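Local atomic coordinates of protein CyaY (Psychromonas ingrahamii, PDB entry 4HS5), a protein that probably takes part in iron-sulfur cluster assembly, perhaps as a regulator of cluster biogenesis, and belongs to the iron-binding frataxin family. Residues Gln12-Ile17 and Ile49-Pro54; Gly25-Tyr30 and Ser97-Asp102. All coordinates share one frame; numbering follows the deposited sequence.

Contact 1 of 2, residues Gln12-Ile17 and Ile49-Pro54; sequences QLYQKI and INRQQP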
loop_
_atom_site.group_PDB
_atom_site.type_symbol
_atom_site.label_atom_id
_atom_site.label_comp_id
_atom_site.label_asym_id
_atom_site.label_seq_id
_atom_site.Cartn_x
_atom_site.Cartn_y
_atom_site.Cartn_z
ATOM N N GLN A 12 -10.067 3.558 3.057
ATOM C CA GLN A 12 -9.306 4.618 3.699
ATOM C C GLN A 12 -7.826 4.486 3.359
ATOM O O GLN A 12 -7.161 5.474 3.063
ATOM C CB GLN A 12 -9.531 4.610 5.214
ATOM C CG GLN A 12 -10.914 5.150 5.610
ATOM C CD GLN A 12 -11.140 5.159 7.099
ATOM O OE1 GLN A 12 -10.379 4.564 7.863
ATOM N NE2 GLN A 12 -12.211 5.826 7.528
ATOM N N LEU A 13 -7.312 3.263 3.389
ATOM C CA LEU A 13 -5.919 3.034 3.026
ATOM C C LEU A 13 -5.621 3.425 1.588
ATOM O O LEU A 13 -4.643 4.125 1.321
ATOM C CB LEU A 13 -5.552 1.572 3.246
ATOM C CG LEU A 13 -4.115 1.176 2.900
ATOM C CD1 LEU A 13 -3.094 1.962 3.701
ATOM C CD2 LEU A 13 -3.942 -0.343 3.099
ATOM N N TYR A 14 -6.453 2.974 0.659
ATOM C CA TYR A 14 -6.208 3.251 -0.745
ATOM C C TYR A 14 -6.269 4.745 -1.001
ATOM O O TYR A 14 -5.404 5.297 -1.670
ATOM C CB TYR A 14 -7.228 2.544 -1.636
ATOM C CG TYR A 14 -6.914 1.106 -1.945
ATOM C CD1 TYR A 14 -6.121 0.344 -1.103
ATOM C CD2 TYR A 14 -7.402 0.513 -3.106
ATOM C CE1 TYR A 14 -5.837 -0.980 -1.395
ATOM C CE2 TYR A 14 -7.120 -0.807 -3.407
ATOM C CZ TYR A 14 -6.331 -1.540 -2.557
ATOM O OH TYR A 14 -6.037 -2.853 -2.853
ATOM N N GLN A 15 -7.266 5.416 -0.446
ATOM C CA GLN A 15 -7.338 6.861 -0.638
ATOM C C GLN A 15 -6.184 7.606 0.039
ATOM O O GLN A 15 -5.720 8.615 -0.494
ATOM C CB GLN A 15 -8.685 7.417 -0.176
ATOM C CG GLN A 15 -9.843 6.951 -1.030
ATOM C CD GLN A 15 -11.051 7.853 -0.912
ATOM O OE1 GLN A 15 -11.442 8.246 0.186
ATOM N NE2 GLN A 15 -11.653 8.183 -2.048
ATOM N N LYS A 16 -5.721 7.120 1.191
ATOM C CA LYS A 16 -4.550 7.701 1.869
ATOM C C LYS A 16 -3.320 7.573 0.973
ATOM O O LYS A 16 -2.537 8.509 0.826
ATOM C CB LYS A 16 -4.306 7.005 3.209
ATOM C CG LYS A 16 -3.169 7.577 4.052
ATOM C CD LYS A 16 -3.155 6.880 5.413
ATOM C CE LYS A 16 -2.211 7.554 6.400
ATOM N NZ LYS A 16 -2.860 8.640 7.190
ATOM N N ILE A 17 -3.164 6.420 0.337
ATOM C CA ILE A 17 -2.020 6.219 -0.539
ATOM C C ILE A 17 -2.090 7.208 -1.695
ATOM O O ILE A 17 -1.093 7.872 -2.010
ATOM C CB ILE A 17 -1.952 4.775 -1.052
ATOM C CG1 ILE A 17 -1.601 3.824 0.094
ATOM C CG2 ILE A 17 -0.924 4.657 -2.169
ATOM C CD1 ILE A 17 -1.855 2.361 -0.255
ATOM N N ILE A 49 -0.758 -3.492 -5.079
ATOM C CA ILE A 49 -1.477 -3.597 -3.817
ATOM C C ILE A 49 -2.812 -4.279 -4.096
ATOM O O ILE A 49 -3.457 -4.019 -5.107
ATOM C CB ILE A 49 -1.671 -2.211 -3.185
ATOM C CG1 ILE A 49 -0.313 -1.630 -2.829
ATOM C CG2 ILE A 49 -2.549 -2.288 -1.940
ATOM C CD1 ILE A 49 -0.317 -0.143 -2.685
ATOM N N ASN A 50 -3.199 -5.191 -3.220
ATOM C CA ASN A 50 -4.423 -5.944 -3.416
ATOM C C ASN A 50 -5.182 -6.041 -2.106
ATOM O O ASN A 50 -4.604 -5.897 -1.032
ATOM C CB ASN A 50 -4.083 -7.332 -3.949
ATOM C CG ASN A 50 -5.235 -7.974 -4.675
ATOM O OD1 ASN A 50 -6.395 -7.594 -4.494
ATOM N ND2 ASN A 50 -4.928 -8.975 -5.494
ATOM N N ARG A 51 -6.488 -6.237 -2.198
ATOM C CA ARG A 51 -7.299 -6.478 -1.009
ATOM C C ARG A 51 -7.774 -7.902 -1.065
ATOM O O ARG A 51 -8.154 -8.404 -2.128
ATOM C CB ARG A 51 -8.499 -5.535 -0.958
ATOM C CG ARG A 51 -8.150 -4.107 -0.652
ATOM C CD ARG A 51 -8.932 -3.156 -1.545
ATOM N NE ARG A 51 -10.306 -2.948 -1.121
ATOM C CZ ARG A 51 -10.831 -1.752 -0.879
ATOM N NH1 ARG A 51 -10.084 -0.662 -1.012
ATOM N NH2 ARG A 51 -12.097 -1.646 -0.496
ATOM N N GLN A 52 -7.724 -8.582 0.068
ATOM C CA GLN A 52 -8.264 -9.920 0.120
ATOM C C GLN A 52 -9.358 -9.960 1.168
ATOM O O GLN A 52 -9.096 -10.214 2.345
ATOM C CB GLN A 52 -7.164 -10.939 0.391
ATOM C CG GLN A 52 -6.037 -10.930 -0.655
ATOM C CD GLN A 52 -6.496 -11.244 -2.083
ATOM O OE1 GLN A 52 -7.685 -11.408 -2.365
ATOM N NE2 GLN A 52 -5.532 -11.337 -2.989
ATOM N N GLN A 53 -10.578 -9.675 0.716
ATOM C CA GLN A 53 -11.735 -9.520 1.594
ATOM C C GLN A 53 -12.015 -10.697 2.530
ATOM O O GLN A 53 -12.237 -10.485 3.715
ATOM C CB GLN A 53 -12.995 -9.165 0.798
ATOM C CG GLN A 53 -14.177 -8.771 1.675
ATOM C CD GLN A 53 -15.491 -9.339 1.178
ATOM O OE1 GLN A 53 -16.454 -8.608 0.950
ATOM N NE2 GLN A 53 -15.542 -10.656 1.023
ATOM N N PRO A 54 -12.004 -11.939 2.014
ATOM C CA PRO A 54 -12.300 -13.023 2.960
ATOM C C PRO A 54 -11.246 -13.193 4.062
ATOM O O PRO A 54 -11.537 -13.800 5.092
ATOM C CB PRO A 54 -12.357 -14.269 2.065
ATOM C CG PRO A 54 -11.645 -13.897 0.810
ATOM C CD PRO A 54 -11.873 -12.428 0.629
#
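The ring of Tyr14 is the centre of the packing between helix residues 12-17 and strand residues 49-52. Arg51 comes over one face of it, its chain bent at chi2 (137°, away from a staggered position) and again at chi3: CD lies 3.2 Å from Tyr14 CZ near the hydroxyl end, while NH1 hangs over the other end, 3.6 Å from Tyr14 CD2. The result is a cation-pi contact with Arg51 CZ 4.7 Å from the ring centroid. Ring and guanidinium planes stand 74° apart, so the arginine points an edge at the ring instead of stacking flat on it. Ile49, two residues back on the strand, slides past the tyrosine and sets CG2 3.6 Å from Tyr14 CE1. One helical turn on, Ile17 meets Ile49 tip to tip, CD1 to CD1 at 3.8 Å. Partners beyond the two segments fix the polar ends: Tyr14 OH is hydrogen-bonded to Ser35 O, and Arg51 NH2 forms a salt bridge with Asp11, one turn before Tyr14, which probably steadies the guanidinium over the ring. Leu37 of the adjacent strand touches Tyr14, Ile17 and Ile49. Helix and strand run nearly antiparallel (169°) with axes 10.9 Å apart, the helix-on-sheet packing of the frataxin alpha-beta sandwich.

Contact 2 of 2, residues Gly25-Tyr30 and Ser97-Asp102; sequences GADVDY and SKETVD
Glu99 leaves its backbone with chi1 at -138°, away from a staggered position, and then runs extended (chi2 172°), carrying its carboxylate across to the turn after helix 3-24. Both oxygens converge on the backbone N-H of Asp27. OE1 is the shorter acceptor, 3.0 Å from Asp27 N, and is approached from above the carboxylate plane; OE2 receives a weak bond, 3.3 Å from the same Asp27 N. Next to this pair of bonds Ala26 points its methyl toward the 97-102 segment: CB lies 3.5 Å from Glu99 OE1 and 3.6 Å from Val101 CG2, the branch that chi1 places beside the valine's own backbone N. Val101 is buried and also touches Ser24 at the end of the helix, while its carbonyl oxygen is hydrogen-bonded to Ser90 OG of helix 85-97. Asp27 is the centre of an inverse gamma turn, in which Val28 N makes a weak bond to Ala26 O at 2.9 Å. The Asp27 side chain crosses that of Glu99 obliquely and brings like charges together, Asp27 OD1 to Glu99 OE2 at 3.4 Å. The shared N-H probably offsets part of this repulsion at Glu99, while the neighbouring acids may still raise each other's proton affinity.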
loop_
_atom_site.group_PDB
_atom_site.type_symbol
_atom_site.label_atom_id
_atom_site.label_comp_id
_atom_site.label_asym_id
_atom_site.label_seq_id
_atom_site.Cartn_x
_atom_site.Cartn_y
_atom_site.Cartn_z
ATOM N N GLY A 25 3.941 15.273 -4.262
ATOM C CA GLY A 25 4.343 15.755 -5.577
ATOM C C GLY A 25 5.068 14.718 -6.423
ATOM O O GLY A 25 5.415 14.968 -7.580
ATOM N N ALA A 26 5.280 13.538 -5.857
ATOM C CA ALA A 26 6.121 12.530 -6.511
ATOM C C ALA A 26 5.594 12.000 -7.842
ATOM O O ALA A 26 4.385 11.990 -8.105
ATOM C CB ALA A 26 6.395 11.378 -5.557
ATOM N N ASP A 27 6.522 11.550 -8.684
ATOM C CA ASP A 27 6.161 10.991 -9.975
ATOM C C ASP A 27 5.833 9.526 -9.810
ATOM O O ASP A 27 6.619 8.641 -10.152
ATOM C CB ASP A 27 7.298 11.180 -10.971
ATOM C CG ASP A 27 7.622 12.638 -11.201
ATOM O OD1 ASP A 27 8.783 13.015 -10.965
ATOM O OD2 ASP A 27 6.716 13.397 -11.594
ATOM N N VAL A 28 4.661 9.290 -9.239
ATOM C CA VAL A 28 4.134 7.952 -9.076
ATOM C C VAL A 28 2.742 7.926 -9.688
ATOM O O VAL A 28 1.863 8.693 -9.273
ATOM C CB VAL A 28 4.043 7.581 -7.599
ATOM C CG1 VAL A 28 3.519 6.172 -7.452
ATOM C CG2 VAL A 28 5.408 7.696 -6.943
ATOM N N ASP A 29 2.542 7.075 -10.687
ATOM C CA ASP A 29 1.214 6.889 -11.260
ATOM C C ASP A 29 0.469 5.850 -10.441
ATOM O O ASP A 29 1.070 4.891 -9.954
ATOM C CB ASP A 29 1.287 6.464 -12.728
ATOM C CG ASP A 29 1.596 7.628 -13.661
ATOM O OD1 ASP A 29 1.335 8.789 -13.279
ATOM O OD2 ASP A 29 2.089 7.377 -14.780
ATOM N N TYR A 30 -0.824 6.070 -10.245
ATOM C CA TYR A 30 -1.647 5.064 -9.578
ATOM C C TYR A 30 -2.911 4.750 -10.362
ATOM O O TYR A 30 -3.530 5.635 -10.954
ATOM C CB TYR A 30 -1.983 5.464 -8.137
ATOM C CG TYR A 30 -2.684 6.795 -7.976
ATOM C CD1 TYR A 30 -4.060 6.901 -8.106
ATOM C CD2 TYR A 30 -1.965 7.941 -7.652
ATOM C CE1 TYR A 30 -4.699 8.110 -7.940
ATOM C CE2 TYR A 30 -2.589 9.154 -7.491
ATOM C CZ TYR A 30 -3.963 9.230 -7.628
ATOM O OH TYR A 30 -4.574 10.444 -7.467
ATOM N N SER A 97 12.937 3.241 -6.628
ATOM C CA SER A 97 12.847 4.404 -7.506
ATOM C C SER A 97 13.502 5.692 -6.982
ATOM O O SER A 97 13.543 6.705 -7.685
ATOM C CB SER A 97 11.386 4.672 -7.816
ATOM O OG SER A 97 10.729 5.148 -6.652
ATOM N N LYS A 98 13.993 5.658 -5.747
ATOM C CA LYS A 98 14.700 6.801 -5.141
ATOM C C LYS A 98 13.910 8.108 -4.972
ATOM O O LYS A 98 14.499 9.171 -4.790
ATOM C CB LYS A 98 16.042 7.062 -5.843
ATOM C CG LYS A 98 16.966 5.857 -5.858
ATOM C CD LYS A 98 17.175 5.289 -4.461
ATOM C CE LYS A 98 17.653 3.843 -4.534
ATOM N NZ LYS A 98 17.737 3.221 -3.188
ATOM N N GLU A 99 12.582 8.043 -4.985
ATOM C CA GLU A 99 11.824 9.237 -4.632
ATOM C C GLU A 99 11.190 9.015 -3.270
ATOM O O GLU A 99 11.098 7.880 -2.784
ATOM C CB GLU A 99 10.761 9.571 -5.672
ATOM C CG GLU A 99 10.600 11.033 -6.033
ATOM C CD GLU A 99 9.663 11.211 -7.222
ATOM O OE1 GLU A 99 8.993 10.228 -7.602
ATOM O OE2 GLU A 99 9.588 12.327 -7.767
ATOM N N THR A 100 10.791 10.118 -2.657
ATOM C CA THR A 100 10.309 10.105 -1.291
ATOM C C THR A 100 8.818 10.436 -1.252
ATOM O O THR A 100 8.365 11.446 -1.797
ATOM C CB THR A 100 11.140 11.049 -0.399
ATOM O OG1 THR A 100 12.504 10.603 -0.375
ATOM C CG2 THR A 100 10.608 11.074 1.020
ATOM N N VAL A 101 8.053 9.525 -0.664
ATOM C CA VAL A 101 6.652 9.770 -0.335
ATOM C C VAL A 101 6.502 9.303 1.096
ATOM O O VAL A 101 6.671 8.116 1.385
ATOM C CB VAL A 101 5.663 8.985 -1.233
ATOM C CG1 VAL A 101 4.228 9.269 -0.804
ATOM C CG2 VAL A 101 5.830 9.343 -2.702
ATOM N N ASP A 102 6.229 10.242 1.995
ATOM C CA ASP A 102 5.938 9.896 3.382
ATOM C C ASP A 102 4.432 9.690 3.497
ATOM O O ASP A 102 3.662 10.609 3.250
ATOM C CB ASP A 102 6.400 11.029 4.303
ATOM C CG ASP A 102 6.362 10.653 5.770
ATOM O OD1 ASP A 102 6.959 11.398 6.573
ATOM O OD2 ASP A 102 5.748 9.625 6.127
#

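How the contacts relate
Contacts 1 and 2 lie on opposite sides of the chain's centre, their centres 18 Å apart and their nearest atoms about 6 Å apart, without touching. Along the chain their segments alternate: 12-17, 25-30, 49-54, 97-102. Helix 3-24 carries the first segment and leads through Gly25 into strand 28-33, so the two contacts are joined by one continuous helix-to-strand passage, and both reach the same antiparallel sheet. Contact 1 packs the middle of that helix on strand 46-52 in the interior; contact 2, only partly buried, brings the turn beyond the helix against the segment following helix 85-97. Together they tie the N-terminal helix to the sheet and its exit to the C-terminal segment.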